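Local coordinates for protein protease (Penicillium cyclopium, PDB 5Z6O) that cleaves peptide bonds as a subtilisin-type serine protease of the proteinase K kind, probably hydrolysing casein, gelatin and type IV collagen, at residues Asn2-Asn7 with Ala23-Tyr28; Pro9-Ser14 with Tyr206-Asp211; Asp29-Glu34 with Met242-Thr247; Arg55-Thr60 with Ser93-Lys98; Ile261-Gly266 with Thr273-Asn278. All coordinates share one frame; numbering follows the deposited sequence.

Contact 1 (Asn2-Asn7 with Ala23-Tyr28); sequences NVVQRN and ATDYVY
Asp-25 OD1 is gripped by two donors, one from each segment. Asn-7 N reaches it across the contact at 3.0 Å, on the anti side and 26° out of the carboxylate plane. The hydroxyl of Thr-24 bonds to the same oxygen from the opposite face of that plane. OD2 faces Arg-6, whose NH1 makes a long salt bridge to it at 3.4 Å. The guanidinium and carboxylate planes stand 88° apart, so the two groups do not pair in a flat fork. A water joins them as well: it donates to OD2 and accepts from NH1.

Beyond this polar end, strands 2-5 and 26-28 run antiparallel. Val-3 and Gln-5 form hydrogen-bonded pairs with Tyr-28 and Tyr-26. The shortest of these bonds is Gln-5 N to Tyr-26 O, 2.7 Å and almost straight. Val-4 and Val-27 form the non-hydrogen-bonded pair between them, with their CG2 methyls touching on the more exposed face.

On the other face, Val-3 CB sits over the Tyr-28 ring in a CH-pi contact, 4.0 Å from its centroid. Tyr-28 CG is between the backbone N and the carbonyl carbon (chi1 61°), which starts the ring toward Val-3. Gln-5 OE1 meets the edge of the Tyr-26 ring in its plane, while Lys-90 NZ bonds to that oxygen and Leu-13 packs on both side chains.

Two donors on OD1, with Arg-6 and water at OD2, would favour a charged Asp-25 and tie the two chain segments together beyond the end of the strand pairing.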
# COMPACT_ATOMS: atom_id res chain seq x y z
N ASN A 2 -3.93 -19.11 -13.36
CA ASN A 2 -4.06 -18.99 -11.91
C ASN A 2 -2.89 -19.64 -11.19
O ASN A 2 -2.50 -20.76 -11.52
CB ASN A 2 -5.35 -19.63 -11.43
CG ASN A 2 -6.55 -18.77 -11.68
OD1 ASN A 2 -6.50 -17.80 -12.42
ND2 ASN A 2 -7.66 -19.15 -11.06
N VAL A 3 -2.32 -18.92 -10.21
CA VAL A 3 -1.30 -19.43 -9.31
C VAL A 3 -1.94 -19.48 -7.94
O VAL A 3 -2.75 -18.60 -7.59
CB VAL A 3 -0.05 -18.53 -9.30
CG1 VAL A 3 1.05 -19.09 -8.39
CG2 VAL A 3 0.46 -18.36 -10.70
N VAL A 4 -1.60 -20.49 -7.15
CA VAL A 4 -2.17 -20.63 -5.82
C VAL A 4 -1.04 -20.67 -4.80
O VAL A 4 -0.10 -21.45 -4.96
CB VAL A 4 -3.05 -21.90 -5.67
CG1 VAL A 4 -3.56 -22.00 -4.21
CG2 VAL A 4 -4.19 -21.90 -6.63
N GLN A 5 -1.11 -19.81 -3.79
CA GLN A 5 -0.18 -19.85 -2.67
C GLN A 5 -0.97 -20.46 -1.51
O GLN A 5 -1.79 -19.79 -0.89
CB GLN A 5 0.32 -18.46 -2.29
CG GLN A 5 1.22 -18.52 -1.05
CD GLN A 5 1.76 -17.15 -0.64
OE1 GLN A 5 1.25 -16.13 -1.10
NE2 GLN A 5 2.76 -17.12 0.25
N ARG A 6 -0.72 -21.73 -1.22
CA ARG A 6 -1.54 -22.38 -0.19
C ARG A 6 -1.08 -22.01 1.21
O ARG A 6 0.11 -21.83 1.47
CB ARG A 6 -1.50 -23.90 -0.38
CG ARG A 6 -2.31 -24.27 -1.61
CD ARG A 6 -2.65 -25.73 -1.68
NE ARG A 6 -3.01 -26.03 -3.06
CZ ARG A 6 -4.24 -26.00 -3.55
NH1 ARG A 6 -5.29 -25.69 -2.80
NH2 ARG A 6 -4.42 -26.30 -4.83
N ASN A 7 -2.04 -21.95 2.14
CA ASN A 7 -1.75 -21.64 3.55
C ASN A 7 -0.91 -20.37 3.65
O ASN A 7 0.17 -20.34 4.24
CB ASN A 7 -1.05 -22.81 4.23
CG ASN A 7 -1.88 -24.08 4.12
OD1 ASN A 7 -1.37 -25.16 3.78
ND2 ASN A 7 -3.18 -23.94 4.36
N ALA A 23 -10.70 -17.80 4.31
CA ALA A 23 -9.93 -18.51 3.31
C ALA A 23 -8.49 -18.71 3.78
O ALA A 23 -7.96 -17.93 4.57
CB ALA A 23 -9.95 -17.75 1.99
N THR A 24 -7.84 -19.76 3.26
CA THR A 24 -6.47 -20.01 3.67
C THR A 24 -5.47 -19.84 2.55
O THR A 24 -4.28 -19.77 2.84
CB THR A 24 -6.31 -21.43 4.23
OG1 THR A 24 -6.70 -22.36 3.24
CG2 THR A 24 -7.17 -21.62 5.48
N ASP A 25 -5.92 -19.82 1.30
CA ASP A 25 -5.03 -19.77 0.15
C ASP A 25 -5.17 -18.45 -0.59
O ASP A 25 -6.25 -17.89 -0.67
CB ASP A 25 -5.34 -20.87 -0.85
CG ASP A 25 -5.37 -22.24 -0.21
OD1 ASP A 25 -4.73 -22.43 0.83
OD2 ASP A 25 -6.04 -23.11 -0.78
N TYR A 26 -4.07 -17.99 -1.17
CA TYR A 26 -4.08 -16.78 -2.00
C TYR A 26 -4.00 -17.19 -3.47
O TYR A 26 -3.08 -17.90 -3.88
CB TYR A 26 -2.91 -15.89 -1.58
CG TYR A 26 -2.73 -14.65 -2.44
CD1 TYR A 26 -3.82 -13.91 -2.88
CD2 TYR A 26 -1.45 -14.20 -2.76
CE1 TYR A 26 -3.62 -12.74 -3.68
CE2 TYR A 26 -1.26 -13.05 -3.54
CZ TYR A 26 -2.35 -12.34 -3.98
OH TYR A 26 -2.18 -11.22 -4.78
N VAL A 27 -4.97 -16.75 -4.27
CA VAL A 27 -5.10 -17.15 -5.67
C VAL A 27 -4.99 -15.88 -6.52
O VAL A 27 -5.71 -14.91 -6.26
CB VAL A 27 -6.45 -17.85 -5.95
CG1 VAL A 27 -6.49 -18.32 -7.40
CG2 VAL A 27 -6.64 -19.03 -4.99
N TYR A 28 -4.11 -15.91 -7.53
CA TYR A 28 -3.83 -14.69 -8.30
C TYR A 28 -3.36 -15.10 -9.69
O TYR A 28 -2.84 -16.19 -9.89
CB TYR A 28 -2.78 -13.80 -7.59
CG TYR A 28 -1.44 -14.49 -7.40
CD1 TYR A 28 -1.19 -15.34 -6.30
CD2 TYR A 28 -0.43 -14.34 -8.34
CE1 TYR A 28 0.04 -15.99 -6.15
CE2 TYR A 28 0.81 -14.96 -8.19
CZ TYR A 28 1.02 -15.81 -7.11
OH TYR A 28 2.25 -16.37 -7.00
O HOH W 1 -5.26 -25.59 0.36

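Contact 2 (Pro9-Ser14 with Tyr206-Asp211)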
# COMPACT_ATOMS: atom_id res chain seq x y z
N PRO A 9 0.95 -17.05 4.52
CA PRO A 9 1.42 -16.74 5.88
C PRO A 9 0.84 -15.48 6.48
O PRO A 9 1.21 -15.12 7.61
CB PRO A 9 2.94 -16.61 5.69
CG PRO A 9 3.10 -16.18 4.30
CD PRO A 9 2.01 -16.90 3.51
N SER A 10 -0.03 -14.77 5.77
CA SER A 10 -0.75 -13.64 6.35
C SER A 10 -2.20 -13.75 5.90
O SER A 10 -2.43 -13.93 4.70
CB SER A 10 -0.16 -12.30 5.90
OG SER A 10 -0.90 -11.22 6.48
N TRP A 11 -3.15 -13.65 6.84
CA TRP A 11 -4.58 -13.77 6.49
C TRP A 11 -5.01 -12.72 5.48
O TRP A 11 -5.95 -12.96 4.72
CB TRP A 11 -5.48 -13.69 7.76
CG TRP A 11 -5.53 -12.32 8.36
CD1 TRP A 11 -4.69 -11.79 9.31
CD2 TRP A 11 -6.47 -11.28 8.04
NE1 TRP A 11 -5.05 -10.48 9.58
CE2 TRP A 11 -6.11 -10.14 8.79
CE3 TRP A 11 -7.55 -11.20 7.16
CZ2 TRP A 11 -6.83 -8.94 8.72
CZ3 TRP A 11 -8.26 -9.97 7.09
CH2 TRP A 11 -7.91 -8.90 7.89
N GLY A 12 -4.32 -11.58 5.41
CA GLY A 12 -4.75 -10.53 4.50
C GLY A 12 -4.63 -10.93 3.03
O GLY A 12 -5.48 -10.59 2.20
N LEU A 13 -3.59 -11.72 2.70
CA LEU A 13 -3.45 -12.19 1.33
C LEU A 13 -4.62 -13.07 0.93
O LEU A 13 -5.25 -12.88 -0.11
CB LEU A 13 -2.14 -12.97 1.17
CG LEU A 13 -0.86 -12.16 1.39
CD1 LEU A 13 0.33 -13.10 1.17
CD2 LEU A 13 -0.75 -10.98 0.40
N SER A 14 -4.90 -14.10 1.73
CA SER A 14 -5.97 -14.99 1.32
C SER A 14 -7.32 -14.29 1.38
O SER A 14 -8.22 -14.65 0.61
CB SER A 14 -5.97 -16.25 2.18
OG SER A 14 -5.71 -15.91 3.52
N TYR A 206 -11.70 -0.41 2.40
CA TYR A 206 -10.99 -1.14 3.45
C TYR A 206 -10.03 -2.14 2.83
O TYR A 206 -10.29 -2.69 1.75
CB TYR A 206 -11.95 -1.93 4.36
CG TYR A 206 -12.64 -1.07 5.42
CD1 TYR A 206 -13.75 -0.25 5.09
CD2 TYR A 206 -12.16 -1.05 6.74
CE1 TYR A 206 -14.35 0.57 6.07
CE2 TYR A 206 -12.75 -0.25 7.73
CZ TYR A 206 -13.84 0.54 7.39
OH TYR A 206 -14.38 1.29 8.41
N ALA A 207 -8.96 -2.44 3.57
CA ALA A 207 -8.10 -3.57 3.25
C ALA A 207 -7.59 -4.12 4.56
O ALA A 207 -7.62 -3.42 5.58
CB ALA A 207 -6.93 -3.14 2.35
N PRO A 208 -7.09 -5.36 4.56
CA PRO A 208 -6.66 -5.99 5.82
C PRO A 208 -5.59 -5.17 6.51
O PRO A 208 -4.59 -4.79 5.90
CB PRO A 208 -6.11 -7.34 5.36
CG PRO A 208 -6.98 -7.69 4.19
CD PRO A 208 -7.16 -6.34 3.46
N GLY A 209 -5.80 -4.91 7.80
CA GLY A 209 -4.91 -4.00 8.48
C GLY A 209 -4.60 -4.38 9.90
O GLY A 209 -3.81 -3.69 10.54
N LYS A 210 -5.20 -5.44 10.42
CA LYS A 210 -4.91 -5.86 11.80
C LYS A 210 -4.24 -7.21 11.77
O LYS A 210 -4.73 -8.15 11.11
CB LYS A 210 -6.18 -5.91 12.65
CG LYS A 210 -5.91 -6.44 14.08
CD LYS A 210 -7.17 -6.35 14.95
CE LYS A 210 -6.86 -6.75 16.40
NZ LYS A 210 -6.90 -8.21 16.52
N ASP A 211 -3.11 -7.32 12.49
CA ASP A 211 -2.32 -8.55 12.59
C ASP A 211 -1.90 -9.05 11.21
O ASP A 211 -2.21 -10.17 10.80
CB ASP A 211 -3.06 -9.66 13.38
CG ASP A 211 -3.30 -9.25 14.82
OD1 ASP A 211 -2.43 -8.59 15.40
OD2 ASP A 211 -4.36 -9.54 15.38
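Trp-11 NE1 carries the polar part and donates to Lys-210 O at 2.8 Å. This oxygen lies almost in the ring plane, only 4° out of it. A second bond from NE1 goes to Asp-211 O at 3.1 Å, but it is weak, with an angle of 121° at the hydrogen. One N-H is thus shared between consecutive carbonyls.

The apolar part lies at the six-membered ring of Trp-11. Pro-208 CB sits over its face in a CH-pi contact, 3.9 Å from the centroid, and comes closest to CH2. The same CB is 3.6 Å from Gly-12 CA. Gly-12 has no side chain, and its CA lies directly against the proline ring, which lets the helix start come close to strand 206-208.

Around them, Ser-187 and Ile-212 also touch the indole, and His-233 of helix 227-245 packs on Pro-208. Pro-208 ends the outermost strand of the parallel subtilase sheet on this side. The indole therefore ties the N-terminal helix 11-16 to that edge by one sound bond, one weak bond and a face contact, and the bond to Lys-210 O, in the ring plane, probably limits how the ring can turn.

Contact 3 (Asp29-Glu34 with Met242-Thr247); sequences DSTAGE and MALEGT
Leu-244 CG is anti to its backbone N (chi1 174°), and chi2 of 67° brings CD1 toward Asp-29 and Thr-31. Asp-29 CG is likewise anti to the backbone N (chi1 -174°).

Segment 29-34, in the loop between strands 26-29 and 37-42, is an Asx turn followed by a type I' beta turn from Thr-31 to Glu-34. In the Asx turn, Asp-29 OD2 accepts from Thr-31 N at 3.0 Å, from above the carboxylate plane. Thr-31 OG1 donates to the same oxygen at 2.7 Å, on its anti lone pair. Two bonds thus fix the carboxylate, and Leu-244 CD1 rests against it, 3.6 Å from OD2. The Thr-31 and Leu-244 side chains cross at about a right angle, with OG1 facing the leucine.

No hydrogen bond joins the two segments. The contact is plain packing of this loop on the C-terminal part of helix 227-245. Gly-33 and Ala-32 both have positive phi, as the two central positions of a type I' turn require.

Outside the two segments, the N-terminal amine of Ala-1 bonds to Asp-29 OD1, and Tyr-240 OH bonds to Asp-29 N. Ile-36 also packs on Ala-243. At the far end of the turn, Ala-243 CB is 3.7 Å from Gly-33 CA and 3.6 Å from Glu-34 O.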
# COMPACT_ATOMS: atom_id res chain seq x y z
N ASP A 29 -3.54 -14.22 -10.66
CA ASP A 29 -3.04 -14.49 -12.01
C ASP A 29 -1.52 -14.40 -12.07
O ASP A 29 -0.90 -13.52 -11.46
CB ASP A 29 -3.64 -13.49 -13.00
CG ASP A 29 -3.27 -13.82 -14.40
OD1 ASP A 29 -3.87 -14.78 -14.90
OD2 ASP A 29 -2.34 -13.19 -14.96
N SER A 30 -0.91 -15.30 -12.86
CA SER A 30 0.55 -15.40 -12.91
C SER A 30 1.24 -14.13 -13.38
O SER A 30 2.45 -14.00 -13.15
CB SER A 30 0.97 -16.53 -13.84
OG SER A 30 0.44 -16.25 -15.13
N THR A 31 0.53 -13.20 -14.03
CA THR A 31 1.18 -11.93 -14.40
C THR A 31 1.77 -11.24 -13.17
O THR A 31 2.86 -10.66 -13.24
CB THR A 31 0.23 -10.98 -15.13
OG1 THR A 31 -1.01 -10.90 -14.42
CG2 THR A 31 -0.03 -11.45 -16.58
N ALA A 32 1.04 -11.28 -12.05
CA ALA A 32 1.59 -10.96 -10.72
C ALA A 32 2.24 -9.59 -10.64
O ALA A 32 3.19 -9.40 -9.89
CB ALA A 32 2.60 -12.04 -10.28
N GLY A 33 1.71 -8.60 -11.37
CA GLY A 33 2.25 -7.26 -11.29
C GLY A 33 3.57 -7.07 -11.99
O GLY A 33 4.21 -6.04 -11.80
N GLU A 34 4.00 -8.00 -12.82
CA GLU A 34 5.32 -7.87 -13.44
C GLU A 34 5.39 -6.62 -14.31
O GLU A 34 4.43 -6.28 -15.00
CB GLU A 34 5.63 -9.11 -14.31
CG GLU A 34 7.09 -9.16 -14.79
CD GLU A 34 7.48 -10.55 -15.31
OE1 GLU A 34 6.75 -11.10 -16.16
OE2 GLU A 34 8.52 -11.09 -14.87
N MET A 242 -2.90 -3.33 -13.00
CA MET A 242 -2.24 -2.68 -14.12
C MET A 242 -1.61 -3.69 -15.05
O MET A 242 -1.74 -3.58 -16.27
CB MET A 242 -1.15 -1.70 -13.62
CG MET A 242 -1.74 -0.45 -13.01
SD MET A 242 -0.37 0.52 -12.25
CE MET A 242 -1.36 1.89 -11.66
N ALA A 243 -0.90 -4.68 -14.49
CA ALA A 243 -0.23 -5.64 -15.35
C ALA A 243 -1.21 -6.63 -15.95
O ALA A 243 -0.96 -7.15 -17.03
CB ALA A 243 0.88 -6.38 -14.59
N LEU A 244 -2.34 -6.88 -15.27
CA LEU A 244 -3.33 -7.85 -15.74
C LEU A 244 -4.29 -7.25 -16.77
O LEU A 244 -4.45 -7.79 -17.87
CB LEU A 244 -4.12 -8.41 -14.55
CG LEU A 244 -5.29 -9.34 -14.88
CD1 LEU A 244 -4.75 -10.62 -15.48
CD2 LEU A 244 -6.13 -9.65 -13.65
N GLU A 245 -4.96 -6.17 -16.42
CA GLU A 245 -6.03 -5.57 -17.24
C GLU A 245 -5.56 -4.35 -18.02
O GLU A 245 -6.31 -3.85 -18.87
CB GLU A 245 -7.20 -5.12 -16.36
CG GLU A 245 -7.79 -6.20 -15.50
CD GLU A 245 -8.95 -5.70 -14.65
OE1 GLU A 245 -9.14 -4.48 -14.51
OE2 GLU A 245 -9.66 -6.55 -14.08
N GLY A 246 -4.40 -3.83 -17.70
CA GLY A 246 -3.92 -2.62 -18.36
C GLY A 246 -4.58 -1.35 -17.87
O GLY A 246 -4.53 -0.33 -18.57
N THR A 247 -5.22 -1.36 -16.70
CA THR A 247 -5.79 -0.11 -16.21
C THR A 247 -4.67 0.89 -15.93
O THR A 247 -3.54 0.53 -15.62
CB THR A 247 -6.66 -0.37 -14.95
OG1 THR A 247 -7.15 0.89 -14.45
CG2 THR A 247 -5.89 -1.01 -13.86

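Contact 4 (Arg55-Thr60 with Ser93-Lys98)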
# COMPACT_ATOMS: atom_id res chain seq x y z
N ARG A 55 14.23 -7.94 -6.51
CA ARG A 55 13.36 -7.01 -7.21
C ARG A 55 13.28 -5.65 -6.53
O ARG A 55 12.66 -4.72 -7.08
CB ARG A 55 11.95 -7.60 -7.32
CG ARG A 55 11.91 -8.86 -8.15
CD ARG A 55 10.53 -9.50 -8.16
NE ARG A 55 10.26 -10.14 -6.89
CZ ARG A 55 9.38 -9.68 -6.01
NH1 ARG A 55 9.17 -10.35 -4.89
NH2 ARG A 55 8.64 -8.60 -6.32
N ALA A 56 13.90 -5.49 -5.37
CA ALA A 56 13.89 -4.22 -4.65
C ALA A 56 15.19 -3.47 -4.91
O ALA A 56 16.28 -4.05 -4.83
CB ALA A 56 13.74 -4.45 -3.14
N GLU A 57 15.08 -2.18 -5.20
CA GLU A 57 16.27 -1.38 -5.40
C GLU A 57 16.14 -0.10 -4.58
O GLU A 57 15.04 0.30 -4.20
CB GLU A 57 16.48 -1.06 -6.90
CG GLU A 57 15.54 -0.05 -7.46
CD GLU A 57 15.61 0.06 -9.00
OE1 GLU A 57 15.61 -0.98 -9.69
OE2 GLU A 57 15.65 1.20 -9.51
N TRP A 58 17.29 0.51 -4.27
CA TRP A 58 17.30 1.73 -3.46
C TRP A 58 17.12 2.94 -4.36
O TRP A 58 17.88 3.11 -5.31
CB TRP A 58 18.62 1.86 -2.69
CG TRP A 58 18.53 2.90 -1.65
CD1 TRP A 58 18.90 4.22 -1.75
CD2 TRP A 58 18.03 2.71 -0.33
NE1 TRP A 58 18.64 4.87 -0.56
CE2 TRP A 58 18.10 3.96 0.32
CE3 TRP A 58 17.50 1.63 0.36
CZ2 TRP A 58 17.67 4.14 1.63
CZ3 TRP A 58 17.10 1.79 1.66
CH2 TRP A 58 17.17 3.04 2.28
N GLY A 59 16.12 3.79 -4.06
CA GLY A 59 15.85 4.97 -4.85
C GLY A 59 16.56 6.19 -4.28
O GLY A 59 17.53 6.66 -4.88
N THR A 60 16.11 6.69 -3.12
CA THR A 60 16.73 7.86 -2.53
C THR A 60 16.47 7.89 -1.03
O THR A 60 15.70 7.09 -0.50
CB THR A 60 16.24 9.14 -3.23
OG1 THR A 60 17.15 10.21 -2.97
CG2 THR A 60 14.82 9.57 -2.77
N SER A 93 8.32 -4.60 -9.38
CA SER A 93 9.56 -3.97 -8.93
C SER A 93 9.26 -3.00 -7.79
O SER A 93 8.21 -2.36 -7.77
CB SER A 93 10.22 -3.20 -10.07
OG SER A 93 10.48 -4.03 -11.18
N VAL A 94 10.21 -2.89 -6.86
CA VAL A 94 10.03 -2.08 -5.65
C VAL A 94 11.19 -1.12 -5.53
O VAL A 94 12.34 -1.52 -5.70
CB VAL A 94 9.96 -2.96 -4.39
CG1 VAL A 94 9.77 -2.10 -3.18
CG2 VAL A 94 8.84 -3.88 -4.51
N VAL A 95 10.90 0.15 -5.21
CA VAL A 95 11.93 1.18 -5.10
C VAL A 95 11.81 1.83 -3.72
O VAL A 95 10.75 2.33 -3.35
CB VAL A 95 11.81 2.23 -6.21
CG1 VAL A 95 12.89 3.26 -6.05
CG2 VAL A 95 11.95 1.58 -7.58
N ALA A 96 12.91 1.81 -2.95
CA ALA A 96 12.88 2.39 -1.62
C ALA A 96 13.01 3.89 -1.72
O ALA A 96 13.98 4.39 -2.30
CB ALA A 96 14.03 1.85 -0.77
N VAL A 97 12.06 4.62 -1.15
CA VAL A 97 12.19 6.06 -1.00
C VAL A 97 12.17 6.34 0.50
O VAL A 97 11.11 6.39 1.13
CB VAL A 97 11.08 6.83 -1.73
CG1 VAL A 97 11.27 8.33 -1.56
CG2 VAL A 97 11.03 6.44 -3.24
N LYS A 98 13.33 6.54 1.10
CA LYS A 98 13.42 6.68 2.55
C LYS A 98 13.22 8.15 2.91
O LYS A 98 14.05 9.00 2.53
CB LYS A 98 14.76 6.19 3.07
CG LYS A 98 14.89 6.39 4.57
CD LYS A 98 16.12 5.64 5.16
CE LYS A 98 16.40 6.19 6.53
NZ LYS A 98 17.50 5.37 7.15
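Ala-96 O takes two bonds from strand 56-60, from Gly-59 N at 2.8 Å and from Thr-60 N at 3.2 Å. This double grip marks a beta bulge: the parallel register slips by one residue between Trp-58 and Thr-60. The strands belong to a beta-alpha-beta crossover of the subtilase sheet, with helix 73-82 between them, and strand 56-61 is outermost in that sheet.

The tight part is at the bulge. Val-95 CG1 lies 3.6 Å from Gly-59 CA. Gly-59, with no side chain, lets this methyl and Ala-96 O come close. On the same face as Val-95, Trp-117 of helix 108-124 covers Val-95, Val-97 and Thr-60.

The looser part is toward the start of the strand, where Arg-55 and Glu-57 are partly exposed. Glu-57 lies alongside Val-95, with CG 3.9 Å from CG2, and its carboxylate leads on to a salt bridge with Arg-125.

On the opposite face, with CG anti to the backbone N (chi1 -167°), the Trp-58 indole lies on Ala-96. Ala-96 CB sits over the six-membered ring in a CH-pi contact, offset toward the rim and 4.1 Å from the centroid. The extended Lys-98 carries its amine away to Asp-64, Asp-66 O and Thr-68 O. Its CB remains behind, 3.8 Å from Trp-58 CZ2.

Contact 5 (Ile261-Gly266 with Thr273-Asn278)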
# COMPACT_ATOMS: atom_id res chain seq x y z
N ILE A 261 -15.98 -5.78 -2.60
CA ILE A 261 -17.23 -6.39 -2.13
C ILE A 261 -17.68 -5.73 -0.84
O ILE A 261 -16.86 -5.33 -0.01
CB ILE A 261 -17.05 -7.91 -1.94
CG1 ILE A 261 -16.65 -8.50 -3.28
CG2 ILE A 261 -18.33 -8.53 -1.51
CD1 ILE A 261 -16.34 -9.94 -3.22
N THR A 262 -19.00 -5.58 -0.68
CA THR A 262 -19.49 -4.89 0.51
C THR A 262 -19.48 -5.88 1.68
O THR A 262 -20.48 -6.52 2.03
CB THR A 262 -20.86 -4.30 0.23
OG1 THR A 262 -20.72 -3.19 -0.67
CG2 THR A 262 -21.47 -3.78 1.47
N LYS A 263 -18.31 -6.03 2.30
CA LYS A 263 -18.14 -7.06 3.30
C LYS A 263 -17.95 -6.56 4.71
O LYS A 263 -17.96 -7.39 5.62
CB LYS A 263 -16.91 -7.91 2.98
CG LYS A 263 -17.04 -8.53 1.71
CD LYS A 263 -18.28 -9.41 1.74
CE LYS A 263 -18.06 -10.85 2.26
NZ LYS A 263 -19.05 -11.26 3.33
N ILE A 264 -17.65 -5.27 4.92
CA ILE A 264 -17.28 -4.85 6.26
C ILE A 264 -18.52 -4.77 7.14
O ILE A 264 -19.57 -4.22 6.75
CB ILE A 264 -16.57 -3.49 6.22
CG1 ILE A 264 -15.29 -3.61 5.40
CG2 ILE A 264 -16.17 -3.07 7.64
CD1 ILE A 264 -14.26 -4.58 5.97
N SER A 265 -18.39 -5.30 8.35
CA SER A 265 -19.42 -5.29 9.37
C SER A 265 -19.15 -4.12 10.32
O SER A 265 -18.03 -3.95 10.78
CB SER A 265 -19.37 -6.61 10.14
OG SER A 265 -20.40 -6.70 11.11
N GLY A 266 -20.20 -3.33 10.60
CA GLY A 266 -20.06 -2.25 11.57
C GLY A 266 -19.08 -1.16 11.19
O GLY A 266 -18.39 -0.63 12.06
N THR A 273 -18.41 0.39 3.12
CA THR A 273 -18.17 -0.92 3.68
C THR A 273 -17.50 -1.85 2.67
O THR A 273 -17.49 -3.06 2.88
CB THR A 273 -19.47 -1.53 4.19
OG1 THR A 273 -20.35 -1.72 3.09
CG2 THR A 273 -20.13 -0.57 5.13
N LYS A 274 -16.89 -1.29 1.62
CA LYS A 274 -16.23 -2.06 0.57
C LYS A 274 -14.87 -2.56 1.04
O LYS A 274 -14.13 -1.83 1.71
CB LYS A 274 -16.05 -1.22 -0.70
CG LYS A 274 -17.36 -1.23 -1.53
CD LYS A 274 -17.23 -0.51 -2.85
CE LYS A 274 -18.45 -0.82 -3.76
NZ LYS A 274 -18.14 -1.71 -4.95
N LEU A 275 -14.58 -3.80 0.71
CA LEU A 275 -13.34 -4.48 1.09
C LEU A 275 -12.60 -4.92 -0.17
O LEU A 275 -13.21 -5.53 -1.06
CB LEU A 275 -13.65 -5.72 1.95
CG LEU A 275 -12.39 -6.57 2.30
CD1 LEU A 275 -11.37 -5.76 3.11
CD2 LEU A 275 -12.84 -7.79 3.09
N LEU A 276 -11.29 -4.69 -0.21
CA LEU A 276 -10.45 -5.07 -1.35
C LEU A 276 -10.70 -6.51 -1.79
O LEU A 276 -10.65 -7.43 -0.98
CB LEU A 276 -8.98 -4.93 -0.95
CG LEU A 276 -7.87 -5.26 -1.98
CD1 LEU A 276 -8.06 -4.37 -3.22
CD2 LEU A 276 -6.50 -5.06 -1.29
N TYR A 277 -10.88 -6.70 -3.10
CA TYR A 277 -11.06 -8.01 -3.73
C TYR A 277 -10.36 -7.99 -5.08
O TYR A 277 -10.56 -7.03 -5.84
CB TYR A 277 -12.55 -8.30 -3.91
CG TYR A 277 -12.81 -9.60 -4.61
CD1 TYR A 277 -12.40 -10.80 -4.05
CD2 TYR A 277 -13.48 -9.62 -5.83
CE1 TYR A 277 -12.64 -12.02 -4.73
CE2 TYR A 277 -13.73 -10.80 -6.48
CZ TYR A 277 -13.31 -11.99 -5.94
OH TYR A 277 -13.58 -13.17 -6.62
N ASN A 278 -9.56 -9.02 -5.41
CA ASN A 278 -8.74 -8.94 -6.63
C ASN A 278 -9.47 -9.41 -7.89
O ASN A 278 -8.87 -9.36 -8.96
CB ASN A 278 -7.38 -9.73 -6.45
CG ASN A 278 -7.54 -11.26 -6.47
OD1 ASN A 278 -6.53 -11.98 -6.48
ND2 ASN A 278 -8.75 -11.75 -6.43
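Ile-261 and Leu-275 exchange two backbone bonds. Leu-275 N reaches Ile-261 O at 2.8 Å, and Ile-261 N reaches Leu-275 O at 3.2 Å. Ile-261 O also meets the CA-H of Lys-274. Further along, Thr-273 O accepts from Ile-264 N at 3.0 Å in a nearly straight bond and in its carbonyl plane. Lys-263 N adds only a weak bond to the same oxygen. An inverse gamma turn is centred on Thr-262, just before these two N-H groups.

The side chains form a second layer. Ile-261 CD1 sits over one face of the Tyr-277 ring, 4.0 Å from its centroid and nearest CG. Ile-261 CG1 is anti to the carbonyl carbon (chi1 -60°), and chi2 of 176° extends CD1 over that face. Ile-264 CG1 leans on Thr-273 O at 3.4 Å, while its CD1 reaches Leu-275 CB. Lys-263 CB touches Leu-275 CB and CD2.

Farther out, Tyr-206 packs on Ile-264 and Leu-275 and bonds to the backbone of Lys-274 and Leu-276. Lys-274 NZ turns back to Val-257 O and Ala-260 O near the end of helix 249-259. Tyr-277 OH is held by Asn-281 N.

The whole is a short, weakly bonded antiparallel beta hairpin, 261-262 with 274-275, set beside outermost strand 205-208 of the subtilase sheet.

Contacts 1, 2 and 5 form one connected region. Contact 1 touches contact 2 where helix 11-16 links strands 2-5 and 26-29, their centres about 13 Å apart. Contact 2 meets contact 5 through Tyr-206, which pairs with Lys-274 and Leu-276, again about 13 Å between centres. Contact 3 adjoins contact 1 through Ser-30 and Val-3. Contact 4 lies at the other edge of the seven-stranded parallel sheet, about 31 Å from contact 5 between centres. Along the chain, contacts 1 and 2 cross, as do 2 and 3. Contact 4 falls within the sequence spans of both 2 and 3. The N-terminal strand and helix are thus joined to the late, C-terminal part of the chain.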